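Local coordinates for pesticidal crystal protein Cry2Aa (Bacillus thuringiensis serovar kurstaki, PDB 1I5P) that binds midgut epithelial cells of mosquito (Aedes aegypti) and moth (Manduca sexta) larvae and promotes their colloid-osmotic lysis, at residues A[175-180]-A[217-222]; A[52-57]-A[249-254]; A[110-115]-A[161-166]; A[179-184]-A[257-262]; A[121-126]-A[154-159]. All coordinates share one frame; numbering follows the deposited sequence.

Interaction 1 of 5, residues A[175-180]-A[217-222]; sequences PLFAQA and RDYSNY
Phe177 and Tyr222 both carry their rings anti to the backbone N (chi1 172° and 173°), which sends each ring straight out from its helix toward the other. Tyr219 is set differently: its CG lies beside the backbone N (chi1 -60°), which stands the ring across the path of Phe177. Phe177 therefore enters between two tyrosines and uses a different part of its ring on each. Its rim is directed at the face of Tyr219 in an offset T-shaped pair, the planes nearly perpendicular at 88°, with Phe177 CZ 3.7 Å from Tyr219 CD2. Its face receives the edge of Tyr222, at a plane angle of 71°, where Tyr222 CD2 comes within 3.5 Å of Phe177 CE2. The three rings make an aromatic cluster between helices 170-193 and 202-232 of the helical bundle that forms the N-terminal domain of this delta-endotoxin. A phenylalanine suits the middle place, since its ring can offer its edge to one tyrosine and its face to the other, with no polar atom of its own to satisfy. Tyrosine serves at position 219 because its ring packs on Phe177 while its hydroxyl reaches beyond the cluster to a hydrogen bond with ND1 of His184, which ties it a second time to helix 170-193. Tyr222 is partly exposed, and its side chain also touches Gln170 and Leu174 of that same helix.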
# COMPACT_ATOMS: atom_id res chain seq x y z
N PRO A 175 10.85 12.22 -3.95
CA PRO A 175 11.32 10.84 -4.12
C PRO A 175 12.78 10.74 -3.71
O PRO A 175 13.17 9.82 -2.99
CB PRO A 175 11.10 10.59 -5.61
CG PRO A 175 9.87 11.39 -5.89
CD PRO A 175 10.20 12.70 -5.19
N LEU A 176 13.60 11.69 -4.14
CA LEU A 176 15.02 11.68 -3.79
C LEU A 176 15.19 11.85 -2.29
O LEU A 176 15.99 11.15 -1.67
CB LEU A 176 15.76 12.80 -4.53
CG LEU A 176 15.96 12.68 -6.04
CD1 LEU A 176 16.95 13.75 -6.50
CD2 LEU A 176 16.49 11.30 -6.41
N PHE A 177 14.45 12.78 -1.70
CA PHE A 177 14.56 12.99 -0.26
C PHE A 177 14.19 11.72 0.50
O PHE A 177 14.82 11.37 1.49
CB PHE A 177 13.66 14.15 0.20
CG PHE A 177 13.61 14.29 1.70
CD1 PHE A 177 14.66 14.87 2.39
CD2 PHE A 177 12.54 13.75 2.42
CE1 PHE A 177 14.66 14.91 3.79
CE2 PHE A 177 12.54 13.78 3.81
CZ PHE A 177 13.60 14.36 4.49
N ALA A 178 13.16 11.03 0.02
CA ALA A 178 12.73 9.79 0.66
C ALA A 178 13.86 8.78 0.64
O ALA A 178 14.12 8.12 1.65
CB ALA A 178 11.51 9.23 -0.05
N GLN A 179 14.53 8.65 -0.50
CA GLN A 179 15.64 7.71 -0.60
C GLN A 179 16.75 8.11 0.38
O GLN A 179 17.34 7.26 1.04
CB GLN A 179 16.20 7.68 -2.03
CG GLN A 179 15.32 6.98 -3.06
CD GLN A 179 15.01 5.54 -2.70
OE1 GLN A 179 15.77 4.89 -1.99
NE2 GLN A 179 13.88 5.03 -3.21
N ALA A 180 17.03 9.41 0.47
CA ALA A 180 18.07 9.91 1.37
C ALA A 180 17.66 9.70 2.83
O ALA A 180 18.48 9.39 3.68
CB ALA A 180 18.35 11.38 1.10
N ARG A 217 10.10 11.13 12.88
CA ARG A 217 9.03 12.11 13.00
C ARG A 217 9.22 13.25 12.01
O ARG A 217 8.33 13.54 11.21
CB ARG A 217 9.00 12.64 14.44
CG ARG A 217 8.20 13.93 14.61
CD ARG A 217 9.12 15.04 15.09
NE ARG A 217 9.25 15.06 16.54
CZ ARG A 217 10.32 15.50 17.19
NH1 ARG A 217 11.37 15.96 16.52
NH2 ARG A 217 10.33 15.51 18.51
N ASP A 218 10.38 13.90 12.05
CA ASP A 218 10.66 15.02 11.16
C ASP A 218 10.53 14.66 9.68
O ASP A 218 9.86 15.37 8.91
CB ASP A 218 12.07 15.57 11.41
CG ASP A 218 12.23 16.12 12.82
OD1 ASP A 218 11.21 16.26 13.52
OD2 ASP A 218 13.38 16.42 13.21
N TYR A 219 11.18 13.58 9.28
CA TYR A 219 11.15 13.15 7.90
C TYR A 219 9.76 12.67 7.47
O TYR A 219 9.33 12.94 6.35
CB TYR A 219 12.18 12.04 7.67
CG TYR A 219 13.61 12.46 7.97
CD1 TYR A 219 14.60 11.51 8.14
CD2 TYR A 219 13.96 13.81 8.09
CE1 TYR A 219 15.91 11.87 8.41
CE2 TYR A 219 15.28 14.19 8.37
CZ TYR A 219 16.25 13.21 8.53
OH TYR A 219 17.55 13.56 8.83
N SER A 220 9.07 11.96 8.36
CA SER A 220 7.73 11.47 8.04
C SER A 220 6.78 12.63 7.83
O SER A 220 6.10 12.70 6.81
CB SER A 220 7.19 10.58 9.17
OG SER A 220 7.90 9.35 9.26
N ASN A 221 6.74 13.55 8.80
CA ASN A 221 5.85 14.70 8.69
C ASN A 221 6.16 15.54 7.45
O ASN A 221 5.25 15.99 6.76
CB ASN A 221 5.94 15.56 9.95
CG ASN A 221 5.30 14.90 11.17
OD1 ASN A 221 4.50 13.97 11.04
ND2 ASN A 221 5.63 15.39 12.36
N TYR A 222 7.45 15.74 7.16
CA TYR A 222 7.83 16.52 5.99
C TYR A 222 7.28 15.90 4.71
O TYR A 222 6.77 16.61 3.84
CB TYR A 222 9.36 16.62 5.88
CG TYR A 222 9.80 17.28 4.59
CD1 TYR A 222 9.68 18.66 4.39
CD2 TYR A 222 10.29 16.51 3.53
CE1 TYR A 222 10.04 19.25 3.18
CE2 TYR A 222 10.64 17.09 2.32
CZ TYR A 222 10.52 18.45 2.14
OH TYR A 222 10.87 19.00 0.93

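Interaction 2 of 5, residues A[52-57]-A[249-254]; sequences PVVGTV and FLNVFE
Val54 meets helix 238-259 mainly through van der Waals contacts with polar atoms. Its CB lies 3.6 Å from the backbone O of Leu250, and its CG1 comes to 3.2 Å from OD1 of Asn251, a close approach of a methyl group to an amide oxygen. CG1 stands beside the backbone N of Val54 (chi1 -54°), the branch that reaches Asn251, whereas CG2 is turned to Leu250. Purely apolar contact is thin: Val54 CG2 and Leu250 CB are 4.4 Å apart. A compact, branched valine fits here, because the backbones come near each other, with CA of Val54 only 5.9 Å from CA of Asn251.

Hydrogen bonding between the segments goes through one water. It donates to the O of Leu250 at 2.8 Å and, more weakly, to the O of Val54 at 3.2 Å. The helix of residues 249-254 contains a wider pi-type turn, in which Glu254 N bonds to Phe249 O, and Leu250 O, within this turn, accepts from the water. Asn251 leaves its helix pointing away from Val54 and bends back, so that OD1 touches the valine while ND2 bonds to the O of Tyr247 one turn earlier.

The contact brings helix 53-65 against helix 238-259 in the buried interior of the N-terminal helical bundle. Helix 170-193 packs beside both, Gln179 on Val54 and Pro175 on Asn251, and helix 74-81 lies against Val53 and Val57.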
# COMPACT_ATOMS: atom_id res chain seq x y z
N PRO A 52 12.03 1.45 -11.22
CA PRO A 52 11.95 0.12 -10.59
C PRO A 52 12.74 -0.06 -9.30
O PRO A 52 12.35 -0.85 -8.44
CB PRO A 52 12.43 -0.81 -11.70
CG PRO A 52 13.34 0.08 -12.52
CD PRO A 52 12.50 1.32 -12.60
N VAL A 53 13.86 0.66 -9.16
CA VAL A 53 14.66 0.54 -7.95
C VAL A 53 13.85 0.84 -6.68
O VAL A 53 14.13 0.29 -5.61
CB VAL A 53 15.89 1.48 -7.99
CG1 VAL A 53 15.44 2.94 -7.92
CG2 VAL A 53 16.83 1.15 -6.85
N VAL A 54 12.84 1.70 -6.79
CA VAL A 54 12.05 2.04 -5.61
C VAL A 54 11.36 0.79 -5.09
O VAL A 54 11.23 0.59 -3.87
CB VAL A 54 10.98 3.15 -5.91
CG1 VAL A 54 11.67 4.37 -6.52
CG2 VAL A 54 9.90 2.61 -6.83
N GLY A 55 10.94 -0.07 -6.01
CA GLY A 55 10.29 -1.31 -5.63
C GLY A 55 11.26 -2.26 -4.96
O GLY A 55 10.92 -2.92 -3.99
N THR A 56 12.48 -2.32 -5.49
CA THR A 56 13.51 -3.18 -4.92
C THR A 56 13.87 -2.71 -3.51
O THR A 56 13.94 -3.52 -2.58
CB THR A 56 14.79 -3.17 -5.77
OG1 THR A 56 14.48 -3.57 -7.11
CG2 THR A 56 15.81 -4.15 -5.20
N VAL A 57 14.09 -1.41 -3.35
CA VAL A 57 14.46 -0.86 -2.05
C VAL A 57 13.38 -1.10 -1.00
O VAL A 57 13.68 -1.53 0.11
CB VAL A 57 14.74 0.66 -2.13
CG1 VAL A 57 15.03 1.21 -0.74
CG2 VAL A 57 15.93 0.92 -3.05
N PHE A 249 3.20 7.06 -3.61
CA PHE A 249 3.18 5.99 -2.63
C PHE A 249 4.33 5.01 -2.86
O PHE A 249 4.91 4.49 -1.92
CB PHE A 249 1.83 5.28 -2.65
CG PHE A 249 0.88 5.78 -1.59
CD1 PHE A 249 0.34 7.06 -1.67
CD2 PHE A 249 0.57 5.00 -0.48
CE1 PHE A 249 -0.49 7.56 -0.67
CE2 PHE A 249 -0.26 5.48 0.53
CZ PHE A 249 -0.79 6.76 0.44
N LEU A 250 4.67 4.77 -4.12
CA LEU A 250 5.76 3.85 -4.44
C LEU A 250 7.13 4.49 -4.24
O LEU A 250 8.07 3.83 -3.82
CB LEU A 250 5.63 3.37 -5.89
CG LEU A 250 4.56 2.31 -6.16
CD1 LEU A 250 4.47 2.04 -7.65
CD2 LEU A 250 4.91 1.03 -5.41
N ASN A 251 7.21 5.79 -4.54
CA ASN A 251 8.46 6.55 -4.42
C ASN A 251 8.70 7.15 -3.05
O ASN A 251 9.84 7.44 -2.70
CB ASN A 251 8.46 7.70 -5.43
CG ASN A 251 9.01 7.30 -6.77
OD1 ASN A 251 10.23 7.24 -6.96
ND2 ASN A 251 8.12 7.01 -7.72
N VAL A 252 7.63 7.34 -2.29
CA VAL A 252 7.77 7.98 -0.99
C VAL A 252 7.10 7.33 0.22
O VAL A 252 7.77 7.06 1.22
CB VAL A 252 7.26 9.44 -1.07
CG1 VAL A 252 7.38 10.12 0.29
CG2 VAL A 252 8.05 10.21 -2.13
N PHE A 253 5.80 7.08 0.16
CA PHE A 253 5.13 6.55 1.33
C PHE A 253 5.32 5.11 1.74
O PHE A 253 5.01 4.75 2.89
CB PHE A 253 3.65 6.95 1.26
CG PHE A 253 3.47 8.43 1.23
CD1 PHE A 253 3.20 9.09 0.03
CD2 PHE A 253 3.72 9.20 2.37
CE1 PHE A 253 3.20 10.48 -0.03
CE2 PHE A 253 3.72 10.58 2.32
CZ PHE A 253 3.46 11.23 1.12
N GLU A 254 5.83 4.28 0.84
CA GLU A 254 6.11 2.90 1.21
C GLU A 254 7.22 3.02 2.25
O GLU A 254 7.27 2.26 3.21
CB GLU A 254 6.62 2.11 0.00
CG GLU A 254 5.54 1.32 -0.69
CD GLU A 254 4.95 0.24 0.21
OE1 GLU A 254 3.71 0.14 0.29
OE2 GLU A 254 5.74 -0.51 0.84
O HOH W 1 8.09 1.07 -3.54

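Interaction 3 of 5, residues A[110-115]-A[161-166]; sequences LARVNA and LPQFQI
Arg112 and Val113 lie on a regular helical turn, whereas their partners Gln163 and Phe164 come from the connection after helix 145-160, which opens with a 3-10 turn. Backbone bonds from Phe164 N to Leu161 O and from Gln165 N to Pro162 O wind this connection tightly. The closest backbone approach is between Val113 and Gln163, whose CA atoms are 6.5 Å apart, and the contact is made by these two residues and their neighbours Arg112 and Phe164.

Arg112 and Gln163 lay their flat ends one on the other. The guanidinium and amide planes are only 13° apart, and Gln163 OE1 sits over one guanidinium face, 3.2 Å from Arg112 NH1. This is stacking and no hydrogen bond, for the N-H bonds lie in the guanidinium plane and point past the oxygen. A kink at chi2 (53°) turns the arginine chain so that its face is presented to the amide, and Gln163 is bent at its own chi2 to match. Arg112 is exposed and Gln163 partly exposed, and stacking on its face leaves the arginine's N-H edge for another partner: NE forms a salt bridge with OE2 of Glu116 on the same helix. The apolar part of the contact is Val113 CG1 packed 4.0 Å from Phe164 CE2. The other methyl, Val113 CG2, rests 4.0 Å from the backbone O of Gln163.

The connection joins helix 145-160 to helix 170-193 and is laid against helix 107-135. Helix 170-193 closes the inner side of this contact of the N-terminal bundle, Leu176 touching Val113 and Phe177 touching Phe164.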
# COMPACT_ATOMS: atom_id res chain seq x y z
N LEU A 110 19.72 21.69 -9.83
CA LEU A 110 20.13 20.46 -10.50
C LEU A 110 21.59 20.16 -10.18
O LEU A 110 21.93 19.06 -9.73
CB LEU A 110 19.98 20.61 -12.02
CG LEU A 110 20.49 19.43 -12.85
CD1 LEU A 110 19.72 18.17 -12.52
CD2 LEU A 110 20.35 19.76 -14.33
N ALA A 111 22.45 21.15 -10.40
CA ALA A 111 23.87 20.99 -10.13
C ALA A 111 24.12 20.62 -8.67
O ALA A 111 24.87 19.69 -8.39
CB ALA A 111 24.60 22.28 -10.48
N ARG A 112 23.50 21.34 -7.74
CA ARG A 112 23.70 21.05 -6.33
C ARG A 112 23.21 19.65 -5.94
O ARG A 112 23.89 18.93 -5.21
CB ARG A 112 23.01 22.09 -5.46
CG ARG A 112 23.26 21.90 -3.96
CD ARG A 112 24.76 21.81 -3.68
NE ARG A 112 25.05 21.65 -2.26
CZ ARG A 112 24.86 22.60 -1.34
NH1 ARG A 112 24.38 23.78 -1.69
NH2 ARG A 112 25.16 22.35 -0.07
N VAL A 113 22.03 19.29 -6.43
CA VAL A 113 21.46 17.98 -6.14
C VAL A 113 22.44 16.91 -6.61
O VAL A 113 22.75 15.97 -5.87
CB VAL A 113 20.11 17.79 -6.87
CG1 VAL A 113 19.79 16.30 -7.00
CG2 VAL A 113 19.01 18.50 -6.10
N ASN A 114 22.93 17.06 -7.83
CA ASN A 114 23.89 16.09 -8.38
C ASN A 114 25.16 15.98 -7.56
O ASN A 114 25.71 14.89 -7.42
CB ASN A 114 24.25 16.46 -9.81
CG ASN A 114 23.28 15.92 -10.82
OD1 ASN A 114 22.79 14.80 -10.69
ND2 ASN A 114 23.00 16.71 -11.86
N ALA A 115 25.63 17.10 -7.02
CA ALA A 115 26.84 17.09 -6.20
C ALA A 115 26.53 16.37 -4.89
O ALA A 115 27.37 15.64 -4.36
CB ALA A 115 27.31 18.52 -5.94
N LEU A 161 20.87 16.02 3.51
CA LEU A 161 19.42 15.85 3.32
C LEU A 161 18.66 17.13 2.96
O LEU A 161 17.83 17.11 2.04
CB LEU A 161 18.79 15.21 4.57
CG LEU A 161 19.18 13.77 4.98
CD1 LEU A 161 17.91 12.95 5.12
CD2 LEU A 161 20.12 13.11 3.98
N PRO A 162 18.92 18.24 3.66
CA PRO A 162 18.22 19.49 3.36
C PRO A 162 18.28 19.90 1.90
O PRO A 162 17.38 20.56 1.39
CB PRO A 162 18.90 20.49 4.29
CG PRO A 162 19.19 19.64 5.49
CD PRO A 162 19.80 18.42 4.83
N GLN A 163 19.34 19.48 1.22
CA GLN A 163 19.48 19.83 -0.19
C GLN A 163 18.47 19.14 -1.08
O GLN A 163 18.40 19.42 -2.28
CB GLN A 163 20.90 19.53 -0.65
CG GLN A 163 21.93 20.38 0.05
CD GLN A 163 21.58 21.86 -0.00
OE1 GLN A 163 21.49 22.45 -1.08
NE2 GLN A 163 21.37 22.46 1.16
N PHE A 164 17.69 18.23 -0.51
CA PHE A 164 16.67 17.54 -1.29
C PHE A 164 15.31 18.06 -0.86
O PHE A 164 14.28 17.45 -1.15
CB PHE A 164 16.74 16.02 -1.08
CG PHE A 164 18.04 15.42 -1.53
CD1 PHE A 164 19.02 15.09 -0.61
CD2 PHE A 164 18.30 15.22 -2.88
CE1 PHE A 164 20.25 14.58 -1.02
CE2 PHE A 164 19.53 14.71 -3.31
CZ PHE A 164 20.51 14.40 -2.37
N GLN A 165 15.31 19.20 -0.18
CA GLN A 165 14.08 19.82 0.30
C GLN A 165 14.01 21.29 -0.12
O GLN A 165 13.37 22.10 0.55
CB GLN A 165 14.00 19.72 1.82
CG GLN A 165 14.21 18.31 2.36
CD GLN A 165 14.13 18.29 3.87
OE1 GLN A 165 13.12 17.88 4.45
NE2 GLN A 165 15.19 18.74 4.52
N ILE A 166 14.66 21.61 -1.23
CA ILE A 166 14.69 22.98 -1.74
C ILE A 166 13.31 23.56 -2.02
O ILE A 166 12.52 22.99 -2.78
CB ILE A 166 15.52 23.05 -3.05
CG1 ILE A 166 16.91 22.44 -2.81
CG2 ILE A 166 15.66 24.50 -3.51
CD1 ILE A 166 17.69 23.10 -1.70

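Interaction 4 of 5, residues A[179-184]-A[257-262]; sequences QAANMH and SIWSLF
Trp259 NE1 donates to Asn182 OD1 across a short 2.6 Å, with an N-H...O angle of 161°. The oxygen lies almost in the plane of the indole, at its edge, and the donor approaches nearly along the C=O axis. The amide itself stands on end to the ring, the two planes 83° apart. Beside this bond, Ala181 CB touches the benzene part of the indole, 3.4 Å from Trp259 CZ2. The small alanine lets the large ring come close to helix 170-193, while asparagine supplies the acceptor that a buried indole N-H needs.

The first torsion helps to aim Asn182: with CG beside the backbone N (chi1 -85°), the amide bends over to the tryptophan although its CB starts off to one side. On the other segment the helix ends near Trp259, and a type I beta turn from Trp259 to Phe262 follows, held by Phe262 N to Trp259 O; Trp259 CA lies over one face of the Phe262 ring, toward its rim.

Further out, helix 202-232 packs on the indole through Tyr219, Ser220 and Cys223, and helix 53-65 lies along Asn182 with Val57 and Leu61, so that the contact is enclosed inside the N-terminal helical bundle.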
# COMPACT_ATOMS: atom_id res chain seq x y z
N GLN A 179 14.53 8.65 -0.50
CA GLN A 179 15.64 7.71 -0.60
C GLN A 179 16.75 8.11 0.38
O GLN A 179 17.34 7.26 1.04
CB GLN A 179 16.20 7.68 -2.03
CG GLN A 179 15.32 6.98 -3.06
CD GLN A 179 15.01 5.54 -2.70
OE1 GLN A 179 15.77 4.89 -1.99
NE2 GLN A 179 13.88 5.03 -3.21
N ALA A 180 17.03 9.41 0.47
CA ALA A 180 18.07 9.91 1.37
C ALA A 180 17.66 9.70 2.83
O ALA A 180 18.48 9.39 3.68
CB ALA A 180 18.35 11.38 1.10
N ALA A 181 16.37 9.90 3.11
CA ALA A 181 15.87 9.71 4.46
C ALA A 181 16.03 8.23 4.79
O ALA A 181 16.33 7.88 5.93
CB ALA A 181 14.40 10.13 4.55
N ASN A 182 15.84 7.37 3.80
CA ASN A 182 15.99 5.93 3.99
C ASN A 182 17.41 5.64 4.48
O ASN A 182 17.61 4.86 5.40
CB ASN A 182 15.79 5.16 2.68
CG ASN A 182 14.33 4.86 2.39
OD1 ASN A 182 13.49 4.93 3.28
ND2 ASN A 182 14.04 4.48 1.15
N MET A 183 18.38 6.28 3.84
CA MET A 183 19.77 6.09 4.18
C MET A 183 20.11 6.55 5.60
O MET A 183 20.78 5.84 6.34
CB MET A 183 20.66 6.80 3.16
CG MET A 183 20.53 6.24 1.75
SD MET A 183 21.32 7.29 0.51
CE MET A 183 20.12 7.27 -0.81
N HIS A 184 19.65 7.74 5.97
CA HIS A 184 19.92 8.27 7.30
C HIS A 184 19.27 7.45 8.41
O HIS A 184 19.91 7.12 9.41
CB HIS A 184 19.45 9.73 7.40
CG HIS A 184 19.94 10.43 8.63
ND1 HIS A 184 19.38 11.61 9.08
CD2 HIS A 184 20.92 10.12 9.51
CE1 HIS A 184 20.00 12.00 10.18
NE2 HIS A 184 20.94 11.11 10.46
N SER A 257 5.99 4.54 5.63
CA SER A 257 5.32 3.47 6.37
C SER A 257 6.27 2.47 7.03
O SER A 257 5.92 1.82 8.01
CB SER A 257 4.37 2.72 5.45
OG SER A 257 3.25 3.51 5.11
N ILE A 258 7.48 2.33 6.48
CA ILE A 258 8.41 1.39 7.08
C ILE A 258 9.28 2.06 8.14
O ILE A 258 9.73 1.39 9.08
CB ILE A 258 9.31 0.71 6.01
CG1 ILE A 258 9.93 -0.56 6.60
CG2 ILE A 258 10.41 1.66 5.55
CD1 ILE A 258 8.92 -1.65 6.92
N TRP A 259 9.51 3.37 8.02
CA TRP A 259 10.35 4.08 8.99
C TRP A 259 9.86 3.94 10.43
O TRP A 259 10.65 3.67 11.34
CB TRP A 259 10.44 5.56 8.64
CG TRP A 259 11.06 5.85 7.31
CD1 TRP A 259 11.88 5.03 6.58
CD2 TRP A 259 10.93 7.06 6.56
NE1 TRP A 259 12.26 5.65 5.42
CE2 TRP A 259 11.69 6.90 5.38
CE3 TRP A 259 10.25 8.26 6.77
CZ2 TRP A 259 11.78 7.90 4.41
CZ3 TRP A 259 10.34 9.26 5.80
CH2 TRP A 259 11.10 9.07 4.63
N SER A 260 8.56 4.14 10.64
CA SER A 260 8.00 4.05 11.97
C SER A 260 7.93 2.61 12.46
O SER A 260 7.41 2.34 13.55
CB SER A 260 6.60 4.71 12.02
OG SER A 260 5.71 4.09 11.11
N LEU A 261 8.44 1.68 11.66
CA LEU A 261 8.48 0.27 12.04
C LEU A 261 9.93 -0.18 12.22
O LEU A 261 10.18 -1.31 12.62
CB LEU A 261 7.78 -0.61 10.99
CG LEU A 261 6.26 -0.42 10.90
CD1 LEU A 261 5.69 -1.32 9.81
CD2 LEU A 261 5.61 -0.72 12.25
N PHE A 262 10.87 0.71 11.93
CA PHE A 262 12.29 0.39 12.09
C PHE A 262 12.56 0.06 13.56
O PHE A 262 13.50 -0.66 13.89
CB PHE A 262 13.17 1.58 11.69
CG PHE A 262 13.56 1.60 10.22
CD1 PHE A 262 14.46 2.55 9.76
CD2 PHE A 262 13.05 0.68 9.32
CE1 PHE A 262 14.86 2.58 8.43
CE2 PHE A 262 13.44 0.69 7.98
CZ PHE A 262 14.34 1.65 7.53

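Interaction 5 of 5, residues A[121-126]-A[154-159]; sequences QANIRE and QQLFLN
Leu156 and Phe157, successive residues of helix 145-160, meet Asn123 and Ile124, successive residues of helix 107-135. The two helices are neighbours in the alpha-helical bundle of the toxin's N-terminal domain, and here their CA atoms come nearest at Asn123 and Leu156, 7.4 Å apart.

Leu156 is the first to touch the other helix. Its CD1 lies 3.6 Å from Asn123 OD1, and CD2 of the same leucine is also close to that oxygen: both methyls of the fork lie over one face of the amide, near its oxygen. Asn123 nonetheless keeps its polar atoms occupied, OD1 accepting from NE of Arg160 just beyond the segment and ND2 making a weak bond to Glu126 OE1. An asparagine is well placed at this partly exposed site, for its amide can lie against a leucine while OD1 accepts from Arg160.

Phe157 comes next; its CB starts off to one side, but the far end of the ring, CZ and CE2, reaches Ile124. The extended chain of Ile124 (chi2 175°) carries its CD1 to the ring, where it lies 4.0 Å from Phe157 CE2. The ring also stacks with His184 of helix 170-193, and Met183 of that helix touches both Phe157 and Ile124, so a branched aliphatic and an aromatic fill this buried side. The closest pair between the two is Ile124 CG1 and Phe157 CZ, at 3.9 Å.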
# COMPACT_ATOMS: atom_id res chain seq x y z
N GLN A 121 26.65 9.26 -1.70
CA GLN A 121 27.18 7.96 -2.09
C GLN A 121 28.58 7.74 -1.50
O GLN A 121 28.85 6.69 -0.93
CB GLN A 121 27.23 7.87 -3.62
CG GLN A 121 27.90 6.63 -4.19
CD GLN A 121 29.42 6.70 -4.15
OE1 GLN A 121 30.02 7.68 -4.60
NE2 GLN A 121 30.04 5.66 -3.62
N ALA A 122 29.45 8.73 -1.65
CA ALA A 122 30.82 8.64 -1.14
C ALA A 122 30.90 8.52 0.37
O ALA A 122 31.54 7.62 0.91
CB ALA A 122 31.63 9.85 -1.61
N ASN A 123 30.26 9.46 1.06
CA ASN A 123 30.27 9.48 2.52
C ASN A 123 29.76 8.18 3.12
O ASN A 123 30.34 7.66 4.07
CB ASN A 123 29.41 10.65 3.01
CG ASN A 123 29.99 11.99 2.63
OD1 ASN A 123 29.33 13.02 2.76
ND2 ASN A 123 31.24 12.00 2.16
N ILE A 124 28.68 7.65 2.56
CA ILE A 124 28.10 6.41 3.05
C ILE A 124 29.03 5.22 2.81
O ILE A 124 29.15 4.34 3.66
CB ILE A 124 26.74 6.11 2.38
CG1 ILE A 124 25.71 7.16 2.81
CG2 ILE A 124 26.28 4.71 2.74
CD1 ILE A 124 24.36 7.03 2.11
N ARG A 125 29.67 5.19 1.64
CA ARG A 125 30.59 4.10 1.34
C ARG A 125 31.76 4.17 2.31
O ARG A 125 32.22 3.15 2.81
CB ARG A 125 31.11 4.21 -0.10
CG ARG A 125 32.17 3.16 -0.45
CD ARG A 125 32.82 3.47 -1.79
NE ARG A 125 33.12 4.89 -1.89
CZ ARG A 125 34.06 5.53 -1.19
NH1 ARG A 125 34.83 4.87 -0.32
NH2 ARG A 125 34.20 6.83 -1.34
N GLU A 126 32.23 5.39 2.56
CA GLU A 126 33.35 5.61 3.47
C GLU A 126 33.02 5.10 4.87
O GLU A 126 33.85 4.45 5.51
CB GLU A 126 33.69 7.11 3.53
CG GLU A 126 34.39 7.61 2.27
CD GLU A 126 34.33 9.13 2.12
OE1 GLU A 126 33.64 9.79 2.92
OE2 GLU A 126 34.97 9.66 1.18
N GLN A 154 26.87 10.96 10.70
CA GLN A 154 25.63 11.56 11.18
C GLN A 154 25.55 13.02 10.79
O GLN A 154 24.52 13.49 10.29
CB GLN A 154 25.53 11.44 12.71
CG GLN A 154 24.49 12.36 13.36
CD GLN A 154 23.04 11.99 13.07
OE1 GLN A 154 22.11 12.67 13.52
NE2 GLN A 154 22.83 10.90 12.34
N GLN A 155 26.64 13.75 11.02
CA GLN A 155 26.67 15.17 10.69
C GLN A 155 26.60 15.35 9.19
O GLN A 155 25.98 16.30 8.70
CB GLN A 155 27.94 15.81 11.25
CG GLN A 155 27.99 17.31 11.07
CD GLN A 155 26.77 18.01 11.64
OE1 GLN A 155 26.45 17.85 12.81
NE2 GLN A 155 26.09 18.78 10.80
N LEU A 156 27.23 14.45 8.44
CA LEU A 156 27.21 14.54 6.99
C LEU A 156 25.79 14.34 6.46
O LEU A 156 25.39 14.97 5.49
CB LEU A 156 28.17 13.51 6.38
CG LEU A 156 29.65 13.88 6.53
CD1 LEU A 156 30.53 12.73 6.10
CD2 LEU A 156 29.95 15.13 5.69
N PHE A 157 25.03 13.46 7.11
CA PHE A 157 23.64 13.21 6.71
C PHE A 157 22.82 14.48 6.92
O PHE A 157 22.01 14.87 6.07
CB PHE A 157 23.04 12.07 7.54
CG PHE A 157 23.15 10.72 6.90
CD1 PHE A 157 23.63 9.63 7.62
CD2 PHE A 157 22.72 10.51 5.59
CE1 PHE A 157 23.69 8.35 7.05
CE2 PHE A 157 22.77 9.25 5.01
CZ PHE A 157 23.26 8.16 5.74
N LEU A 158 23.04 15.13 8.06
CA LEU A 158 22.33 16.35 8.41
C LEU A 158 22.66 17.50 7.45
O LEU A 158 21.83 18.37 7.21
CB LEU A 158 22.68 16.76 9.84
CG LEU A 158 22.27 15.79 10.94
CD1 LEU A 158 22.70 16.34 12.30
CD2 LEU A 158 20.77 15.57 10.90
N ASN A 159 23.87 17.49 6.90
CA ASN A 159 24.29 18.54 5.97
C ASN A 159 23.76 18.33 4.57
O ASN A 159 23.55 19.28 3.83
CB ASN A 159 25.81 18.63 5.89
CG ASN A 159 26.44 19.10 7.18
OD1 ASN A 159 25.75 19.52 8.11
ND2 ASN A 159 27.77 19.06 7.24

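Overall arrangement
All five contacts belong to the N-terminal helical bundle, and helix 170-193 binds most of them together. It carries a segment of interactions 1 and 4, which share Gln179 and Ala180 and have centres about 8 Å apart; Ala178 O, packed on Trp259 CZ2, joins them. Interaction 2 touches the same helix, its centre about 11 Å from that of interaction 4, with Val57 against Asn182. Interactions 3 and 5 follow one another along helix 107-135, centres about 14 Å apart, and reach helix 170-193 through Leu161 on Ala180 and Phe157 on His184. Interactions 2 and 5 are farthest apart, about 22 Å between centres, and do not touch.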